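Local structure of methylenetetrahydrofolate--tRNA-(uracil-5-)-methyltransferase trmFO (Thermus thermophilus, 3G5S) at residues 359-373 and 419-433. The protein catalyses the folate- and FAD-dependent methylation that forms 5-methyluridine at position 54 of tRNAs. Residues are numbered along the deposited sequence; the frame is centred on the assembly and turned at random. Where two conformers were deposited one is given.
Sequences RKALGLPPVAPPEES and RGLEAFSAWLSGLNP
W427 meets the proline-rich run V367-P370 along the whole length of its side chain. W427 CB lies 3.7 Å from P370 CD, and CG, anti to the backbone N (chi1 175°), carries the indole from the helix over P369. There P369 CA stands 3.6 Å from the centroid of the five-membered ring of W427 and 12° off its normal, a CH-pi contact over the face. CE3 and CD2 meet P369 CB, CH2 faces P369 CD and CG, and W427 CZ2 at the far rim touches V367 CG2 at 3.7 Å. W427 NE1 is 3.2 Å from A368 O, but the angle is too poor for a hydrogen bond. L431 CD2 covers the opposite face nearer its rim.

The direct polar link lies beyond, where R359 NH2 donates to N432 O (2.9 Å), approaching from above the carbonyl plane. P365 O, taking bonds from R359 NE and NH1 side-on, fixes the guanidinium, and water 1 joins NH2 to P433 O. One turn before W427, F424 CE1 meets P369 CB. At the other end, water 2 bridges E372 O and R419 NH2, which also bonds P401 O.

Away from the FAD and glutathione pockets, the linker between helices 343-361 and 374-384 packs along the end of helix 409-429 and the tail 431-433 that follows it, with L355 of helix 343-361 touching both V367 and W427, and helix 63-74 meeting F424.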
ATOM      1  N   ARG A 359       2.858  18.747  14.371  1.00 11.38           N
ATOM      2  CA  ARG A 359       3.032  18.584  15.808  1.00 11.86           C
ATOM      3  C   ARG A 359       4.487  18.769  16.233  1.00 11.78           C
ATOM      4  O   ARG A 359       4.784  19.431  17.227  1.00 12.71           O
ATOM      5  CB  ARG A 359       2.448  17.247  16.278  1.00 12.51           C
ATOM      6  CG  ARG A 359       0.915  17.231  16.190  1.00 12.06           C
ATOM      7  CD  ARG A 359       0.318  15.861  16.535  1.00 12.84           C
ATOM      8  NE  ARG A 359       0.672  15.426  17.882  1.00 13.02           N
ATOM      9  CZ  ARG A 359       0.042  15.812  18.989  1.00 14.42           C
ATOM     10  NH1 ARG A 359       0.460  15.377  20.166  1.00 15.57           N
ATOM     11  NH2 ARG A 359      -1.006  16.626  18.924  1.00 15.09           N
ATOM     12  N   LYS A 360       5.409  18.221  15.445  1.00 19.85           N
ATOM     13  CA  LYS A 360       6.847  18.403  15.702  1.00 19.85           C
ATOM     14  C   LYS A 360       7.239  19.884  15.712  1.00 19.84           C
ATOM     15  O   LYS A 360       8.015  20.349  16.571  1.00 12.93           O
ATOM     16  CB  LYS A 360       7.652  17.693  14.609  1.00 19.85           C
ATOM     17  CG  LYS A 360       9.128  17.518  14.940  1.00 19.85           C
ATOM     18  CD  LYS A 360       9.289  16.617  16.155  1.00 19.85           C
ATOM     19  CE  LYS A 360      10.497  15.694  16.017  1.00 19.85           C
ATOM     20  NZ  LYS A 360      11.791  16.280  16.444  1.00 19.85           N
ATOM     21  N   ALA A 361       6.707  20.607  14.738  1.00 11.86           N
ATOM     22  CA  ALA A 361       6.951  22.040  14.617  1.00 12.56           C
ATOM     23  C   ALA A 361       6.451  22.788  15.859  1.00 13.08           C
ATOM     24  O   ALA A 361       6.999  23.831  16.228  1.00 14.53           O
ATOM     25  CB  ALA A 361       6.313  22.595  13.362  1.00 13.09           C
ATOM     26  N   LEU A 362       5.415  22.236  16.483  1.00 13.35           N
ATOM     27  CA  LEU A 362       4.774  22.796  17.672  1.00 14.87           C
ATOM     28  C   LEU A 362       5.381  22.242  18.965  1.00 14.64           C
ATOM     29  O   LEU A 362       4.941  22.587  20.062  1.00 16.56           O
ATOM     30  CB  LEU A 362       3.264  22.521  17.644  1.00 16.56           C
ATOM     31  CG  LEU A 362       2.491  23.205  16.517  1.00 18.67           C
ATOM     32  CD1 LEU A 362       1.059  22.704  16.468  1.00 20.39           C
ATOM     33  CD2 LEU A 362       2.529  24.717  16.676  1.00 20.36           C
ATOM     34  N   GLY A 363       6.394  21.390  18.833  1.00 14.37           N
ATOM     35  CA  GLY A 363       7.055  20.801  19.984  1.00 15.17           C
ATOM     36  C   GLY A 363       6.275  19.689  20.661  1.00 15.52           C
ATOM     37  O   GLY A 363       6.485  19.408  21.842  1.00 17.84           O
ATOM     38  N   LEU A 364       5.391  19.039  19.909  1.00 14.25           N
ATOM     39  CA  LEU A 364       4.519  18.006  20.453  1.00 14.88           C
ATOM     40  C   LEU A 364       4.860  16.634  19.887  1.00 14.92           C
ATOM     41  O   LEU A 364       5.297  16.515  18.747  1.00 14.57           O
ATOM     42  CB  LEU A 364       3.068  18.349  20.136  1.00 15.14           C
ATOM     43  CG  LEU A 364       2.602  19.722  20.608  1.00 17.12           C
ATOM     44  CD1 LEU A 364       1.225  20.037  20.046  1.00 17.76           C
ATOM     45  CD2 LEU A 364       2.602  19.805  22.129  1.00 20.20           C
ATOM     46  N   PRO A 365       4.652  15.586  20.687  1.00 15.53           N
ATOM     47  CA  PRO A 365       4.978  14.224  20.248  1.00 14.98           C
ATOM     48  C   PRO A 365       4.013  13.713  19.178  1.00 13.49           C
ATOM     49  O   PRO A 365       2.871  14.166  19.098  1.00 13.96           O
ATOM     50  CB  PRO A 365       4.829  13.396  21.525  1.00 17.00           C
ATOM     51  CG  PRO A 365       3.897  14.174  22.381  1.00 18.42           C
ATOM     52  CD  PRO A 365       4.079  15.623  22.043  1.00 17.26           C
ATOM     53  N   PRO A 366       4.470  12.760  18.357  1.00 12.64           N
ATOM     54  CA  PRO A 366       3.634  12.263  17.264  1.00 12.55           C
ATOM     55  C   PRO A 366       2.511  11.348  17.742  1.00 12.78           C
ATOM     56  O   PRO A 366       2.524  10.832  18.859  1.00 14.38           O
ATOM     57  CB  PRO A 366       4.627  11.491  16.393  1.00 12.69           C
ATOM     58  CG  PRO A 366       5.700  11.064  17.321  1.00 13.95           C
ATOM     59  CD  PRO A 366       5.803  12.134  18.378  1.00 13.95           C
ATOM     60  N   VAL A 367       1.543  11.151  16.858  1.00 12.40           N
ATOM     61  CA  VAL A 367       0.379  10.324  17.134  1.00 13.00           C
ATOM     62  C   VAL A 367       0.163   9.340  15.984  1.00 11.57           C
ATOM     63  O   VAL A 367       0.763   9.465  14.920  1.00 11.61           O
ATOM     64  CB  VAL A 367      -0.879  11.192  17.322  1.00 14.20           C
ATOM     65  CG1 VAL A 367      -0.778  12.024  18.596  1.00 16.40           C
ATOM     66  CG2 VAL A 367      -1.098  12.087  16.110  1.00 13.95           C
ATOM     67  N   ALA A 368      -0.699   8.351  16.205  1.00 11.99           N
ATOM     68  CA  ALA A 368      -1.088   7.426  15.147  1.00 12.09           C
ATOM     69  C   ALA A 368      -2.462   6.882  15.481  1.00 12.06           C
ATOM     70  O   ALA A 368      -2.748   6.594  16.636  1.00 12.99           O
ATOM     71  CB  ALA A 368      -0.095   6.290  15.011  1.00 13.44           C
ATOM     72  N   PRO A 369      -3.324   6.738  14.467  1.00 11.19           N
ATOM     73  CA  PRO A 369      -4.690   6.279  14.732  1.00 11.39           C
ATOM     74  C   PRO A 369      -4.709   4.818  15.152  1.00 11.44           C
ATOM     75  O   PRO A 369      -3.752   4.088  14.934  1.00 11.80           O
ATOM     76  CB  PRO A 369      -5.409   6.462  13.393  1.00 12.85           C
ATOM     77  CG  PRO A 369      -4.392   6.836  12.395  1.00 14.09           C
ATOM     78  CD  PRO A 369      -3.063   7.005  13.044  1.00 13.01           C
ATOM     79  N   PRO A 370      -5.818   4.384  15.745  1.00 12.95           N
ATOM     80  CA  PRO A 370      -5.887   3.049  16.349  1.00 14.02           C
ATOM     81  C   PRO A 370      -5.994   1.922  15.323  1.00 12.79           C
ATOM     82  O   PRO A 370      -6.388   2.151  14.179  1.00 11.74           O
ATOM     83  CB  PRO A 370      -7.162   3.115  17.186  1.00 17.71           C
ATOM     84  CG  PRO A 370      -7.987   4.162  16.538  1.00 17.72           C
ATOM     85  CD  PRO A 370      -7.041   5.171  15.975  1.00 15.42           C
ATOM     86  N   GLU A 371      -5.661   0.710  15.757  1.00 15.05           N
ATOM     87  CA  GLU A 371      -5.646  -0.480  14.906  1.00 17.43           C
ATOM     88  C   GLU A 371      -6.993  -0.786  14.243  1.00 14.76           C
ATOM     89  O   GLU A 371      -7.032  -1.406  13.179  1.00 15.96           O
ATOM     90  CB  GLU A 371      -5.180  -1.703  15.718  1.00 22.42           C
ATOM     91  CG  GLU A 371      -6.059  -2.006  16.933  1.00 25.98           C
ATOM     92  CD  GLU A 371      -5.711  -3.319  17.623  1.00 29.08           C
ATOM     93  OE1 GLU A 371      -4.767  -3.999  17.174  1.00 30.30           O
ATOM     94  OE2 GLU A 371      -6.390  -3.669  18.612  1.00 30.05           O
ATOM     95  N   GLU A 372      -8.089  -0.370  14.876  1.00 12.81           N
ATOM     96  CA  GLU A 372      -9.427  -0.623  14.334  1.00 12.34           C
ATOM     97  C   GLU A 372      -9.748   0.258  13.140  1.00 11.25           C
ATOM     98  O   GLU A 372     -10.632  -0.075  12.353  1.00 11.65           O
ATOM     99  CB  GLU A 372     -10.508  -0.418  15.397  1.00 15.01           C
ATOM    100  CG  GLU A 372     -10.487  -1.433  16.514  1.00 17.85           C
ATOM    101  CD  GLU A 372      -9.334  -1.237  17.479  1.00 20.72           C
ATOM    102  OE1 GLU A 372      -8.747  -0.129  17.512  1.00 22.44           O
ATOM    103  OE2 GLU A 372      -9.029  -2.203  18.219  1.00 24.39           O
ATOM    104  N   SER A 373      -9.074   1.399  13.030  1.00 10.73           N
ATOM    105  CA  SER A 373      -9.297   2.275  11.894  1.00 10.63           C
ATOM    106  C   SER A 373      -8.494   1.767  10.714  1.00  9.67           C
ATOM    107  O   SER A 373      -7.466   1.104  10.883  1.00 10.43           O
ATOM    108  CB  SER A 373      -8.939   3.726  12.217  1.00 11.91           C
ATOM    109  OG  SER A 373      -7.550   3.926  12.350  1.00 12.82           O
ATOM    110  N   ARG A 419     -17.238   0.020  13.429  1.00 11.14           N
ATOM    111  CA  ARG A 419     -16.300   0.026  14.539  1.00 11.45           C
ATOM    112  C   ARG A 419     -15.097   0.912  14.227  1.00 11.63           C
ATOM    113  O   ARG A 419     -14.647   1.701  15.062  1.00 12.13           O
ATOM    114  CB  ARG A 419     -15.842  -1.399  14.833  1.00 11.99           C
ATOM    115  CG  ARG A 419     -14.882  -1.525  16.003  1.00 12.95           C
ATOM    116  CD  ARG A 419     -14.310  -2.935  16.096  1.00 13.85           C
ATOM    117  NE  ARG A 419     -13.492  -3.227  14.924  1.00 14.63           N
ATOM    118  CZ  ARG A 419     -12.970  -4.413  14.640  1.00 15.83           C
ATOM    119  NH1 ARG A 419     -13.173  -5.449  15.446  1.00 16.78           N
ATOM    120  NH2 ARG A 419     -12.239  -4.561  13.546  1.00 15.99           N
ATOM    121  N   GLY A 420     -14.578   0.781  13.012  1.00 10.81           N
ATOM    122  CA  GLY A 420     -13.384   1.511  12.625  1.00 11.22           C
ATOM    123  C   GLY A 420     -13.623   3.001  12.518  1.00 10.58           C
ATOM    124  O   GLY A 420     -12.794   3.809  12.953  1.00 11.31           O
ATOM    125  N   LEU A 421     -14.751   3.377  11.928  1.00 10.95           N
ATOM    126  CA  LEU A 421     -15.048   4.786  11.751  1.00 11.84           C
ATOM    127  C   LEU A 421     -15.237   5.450  13.110  1.00 12.43           C
ATOM    128  O   LEU A 421     -14.752   6.561  13.336  1.00 13.36           O
ATOM    129  CB  LEU A 421     -16.275   4.966  10.863  1.00 12.49           C
ATOM    130  CG  LEU A 421     -16.619   6.400  10.464  1.00 14.01           C
ATOM    131  CD1 LEU A 421     -15.427   7.090   9.795  1.00 14.37           C
ATOM    132  CD2 LEU A 421     -17.831   6.397   9.548  1.00 15.25           C
ATOM    133  N   GLU A 422     -15.920   4.760  14.020  1.00 12.83           N
ATOM    134  CA  GLU A 422     -16.100   5.272  15.369  1.00 13.59           C
ATOM    135  C   GLU A 422     -14.763   5.432  16.089  1.00 13.05           C
ATOM    136  O   GLU A 422     -14.526   6.438  16.757  1.00 14.30           O
ATOM    137  CB  GLU A 422     -17.027   4.357  16.183  1.00 16.26           C
ATOM    138  CG  GLU A 422     -17.191   4.804  17.635  1.00 21.82           C
ATOM    139  CD  GLU A 422     -17.983   3.828  18.495  1.00 26.40           C
ATOM    140  OE1 GLU A 422     -18.673   2.949  17.943  1.00 28.84           O
ATOM    141  OE2 GLU A 422     -17.922   3.952  19.735  1.00 28.92           O
ATOM    142  N   ALA A 423     -13.898   4.431  15.961  1.00 12.61           N
ATOM    143  CA  ALA A 423     -12.583   4.483  16.594  1.00 12.76           C
ATOM    144  C   ALA A 423     -11.767   5.649  16.044  1.00 12.36           C
ATOM    145  O   ALA A 423     -11.098   6.356  16.796  1.00 12.65           O
ATOM    146  CB  ALA A 423     -11.832   3.179  16.390  1.00 13.41           C
ATOM    147  N   PHE A 424     -11.828   5.850  14.732  1.00 11.28           N
ATOM    148  CA  PHE A 424     -11.083   6.933  14.117  1.00 11.71           C
ATOM    149  C   PHE A 424     -11.589   8.290  14.591  1.00 12.21           C
ATOM    150  O   PHE A 424     -10.805   9.194  14.889  1.00 12.31           O
ATOM    151  CB  PHE A 424     -11.168   6.838  12.601  1.00 11.24           C
ATOM    152  CG  PHE A 424     -10.251   7.796  11.905  1.00 10.98           C
ATOM    153  CD1 PHE A 424      -8.897   7.521  11.808  1.00 11.84           C
ATOM    154  CD2 PHE A 424     -10.728   8.981  11.380  1.00 12.54           C
ATOM    155  CE1 PHE A 424      -8.038   8.405  11.186  1.00 12.75           C
ATOM    156  CE2 PHE A 424      -9.870   9.870  10.757  1.00 13.09           C
ATOM    157  CZ  PHE A 424      -8.525   9.576  10.662  1.00 13.27           C
ATOM    158  N   SER A 425     -12.907   8.436  14.642  1.00 12.72           N
ATOM    159  CA  SER A 425     -13.508   9.688  15.081  0.66 13.63           C
ATOM    160  C   SER A 425     -13.154  10.009  16.528  1.00 14.21           C
ATOM    161  O   SER A 425     -12.877  11.158  16.864  1.00 15.23           O
ATOM    162  CB  SER A 425     -15.022   9.646  14.898  0.66 14.72           C
ATOM    163  OG  SER A 425     -15.360   9.646  13.524  0.66 17.39           O
ATOM    164  N   ALA A 426     -13.163   8.997  17.388  1.00 14.00           N
ATOM    165  CA  ALA A 426     -12.778   9.213  18.778  1.00 15.08           C
ATOM    166  C   ALA A 426     -11.312   9.631  18.874  1.00 15.07           C
ATOM    167  O   ALA A 426     -10.943  10.487  19.674  1.00 17.11           O
ATOM    168  CB  ALA A 426     -13.044   7.966  19.607  1.00 16.23           C
ATOM    169  N   TRP A 427     -10.473   9.022  18.045  1.00 14.05           N
ATOM    170  CA  TRP A 427      -9.066   9.389  18.004  1.00 14.02           C
ATOM    171  C   TRP A 427      -8.912  10.856  17.593  1.00 13.39           C
ATOM    172  O   TRP A 427      -8.190  11.611  18.245  1.00 15.01           O
ATOM    173  CB  TRP A 427      -8.313   8.450  17.069  1.00 13.49           C
ATOM    174  CG  TRP A 427      -6.882   8.825  16.876  1.00 12.81           C
ATOM    175  CD1 TRP A 427      -5.845   8.628  17.749  1.00 13.88           C
ATOM    176  CD2 TRP A 427      -6.322   9.460  15.724  1.00 12.31           C
ATOM    177  NE1 TRP A 427      -4.675   9.113  17.205  1.00 13.85           N
ATOM    178  CE2 TRP A 427      -4.941   9.629  15.964  1.00 12.62           C
ATOM    179  CE3 TRP A 427      -6.854   9.910  14.514  1.00 12.14           C
ATOM    180  CZ2 TRP A 427      -4.087  10.218  15.031  1.00 12.54           C
ATOM    181  CZ3 TRP A 427      -6.007  10.502  13.592  1.00 13.35           C
ATOM    182  CH2 TRP A 427      -4.640  10.646  13.854  1.00 12.93           C
ATOM    183  N   LEU A 428      -9.605  11.270  16.534  1.00 13.01           N
ATOM    184  CA  LEU A 428      -9.537  12.668  16.091  1.00 14.67           C
ATOM    185  C   LEU A 428      -9.935  13.614  17.210  1.00 16.46           C
ATOM    186  O   LEU A 428      -9.307  14.648  17.421  1.00 17.29           O
ATOM    187  CB  LEU A 428     -10.468  12.914  14.905  1.00 16.21           C
ATOM    188  CG  LEU A 428     -10.107  12.341  13.539  1.00 16.94           C
ATOM    189  CD1 LEU A 428     -11.274  12.544  12.584  1.00 16.38           C
ATOM    190  CD2 LEU A 428      -8.842  12.990  12.999  1.00 18.11           C
ATOM    191  N   SER A 429     -11.000  13.258  17.916  1.00 17.32           N
ATOM    192  CA  SER A 429     -11.549  14.125  18.947  1.00 19.18           C
ATOM    193  C   SER A 429     -10.579  14.337  20.102  1.00 19.53           C
ATOM    194  O   SER A 429     -10.678  15.323  20.829  1.00 22.04           O
ATOM    195  CB  SER A 429     -12.876  13.565  19.465  1.00 22.31           C
ATOM    196  OG  SER A 429     -13.870  13.625  18.461  1.00 26.23           O
ATOM    197  N   GLY A 430      -9.650  13.406  20.274  1.00 19.67           N
ATOM    198  CA  GLY A 430      -8.666  13.500  21.335  1.00 20.27           C
ATOM    199  C   GLY A 430      -7.413  14.283  20.988  1.00 21.32           C
ATOM    200  O   GLY A 430      -6.565  14.498  21.849  1.00 23.82           O
ATOM    201  N   LEU A 431      -7.287  14.713  19.736  1.00 20.43           N
ATOM    202  CA  LEU A 431      -6.097  15.450  19.306  1.00 19.91           C
ATOM    203  C   LEU A 431      -6.034  16.860  19.876  1.00 19.72           C
ATOM    204  O   LEU A 431      -7.012  17.604  19.828  1.00 20.83           O
ATOM    205  CB  LEU A 431      -6.039  15.546  17.790  1.00 19.72           C
ATOM    206  CG  LEU A 431      -5.873  14.250  17.003  1.00 19.09           C
ATOM    207  CD1 LEU A 431      -6.015  14.551  15.523  1.00 18.94           C
ATOM    208  CD2 LEU A 431      -4.537  13.576  17.298  1.00 20.09           C
ATOM    209  N   ASN A 432      -4.864  17.226  20.387  1.00 19.09           N
ATOM    210  CA  ASN A 432      -4.630  18.568  20.904  1.00 21.11           C
ATOM    211  C   ASN A 432      -3.244  19.034  20.474  1.00 20.58           C
ATOM    212  O   ASN A 432      -2.239  18.448  20.885  1.00 21.99           O
ATOM    213  CB  ASN A 432      -4.743  18.575  22.426  1.00 23.79           C
ATOM    214  CG  ASN A 432      -4.758  19.972  23.001  1.00 26.02           C
ATOM    215  OD1 ASN A 432      -4.615  20.956  22.275  1.00 27.25           O
ATOM    216  ND2 ASN A 432      -4.936  20.069  24.311  1.00 28.30           N
ATOM    217  N   PRO A 433      -3.178  20.089  19.641  1.00 21.49           N
ATOM    218  CA  PRO A 433      -4.291  20.915  19.158  1.00 21.73           C
ATOM    219  C   PRO A 433      -5.209  20.150  18.213  1.00 20.96           C
ATOM    220  O   PRO A 433      -4.766  19.223  17.536  1.00 20.91           O
ATOM    221  CB  PRO A 433      -3.573  22.019  18.375  1.00 22.75           C
ATOM    222  CG  PRO A 433      -2.332  21.350  17.895  1.00 22.65           C
ATOM    223  CD  PRO A 433      -1.897  20.564  19.093  1.00 21.44           C
TER
HETATM  224  O   HOH W   1      -2.581  17.877  16.865  1.00 20.14           O
HETATM  225  O   HOH W   2     -12.628  -1.942  12.501  1.00 12.47           O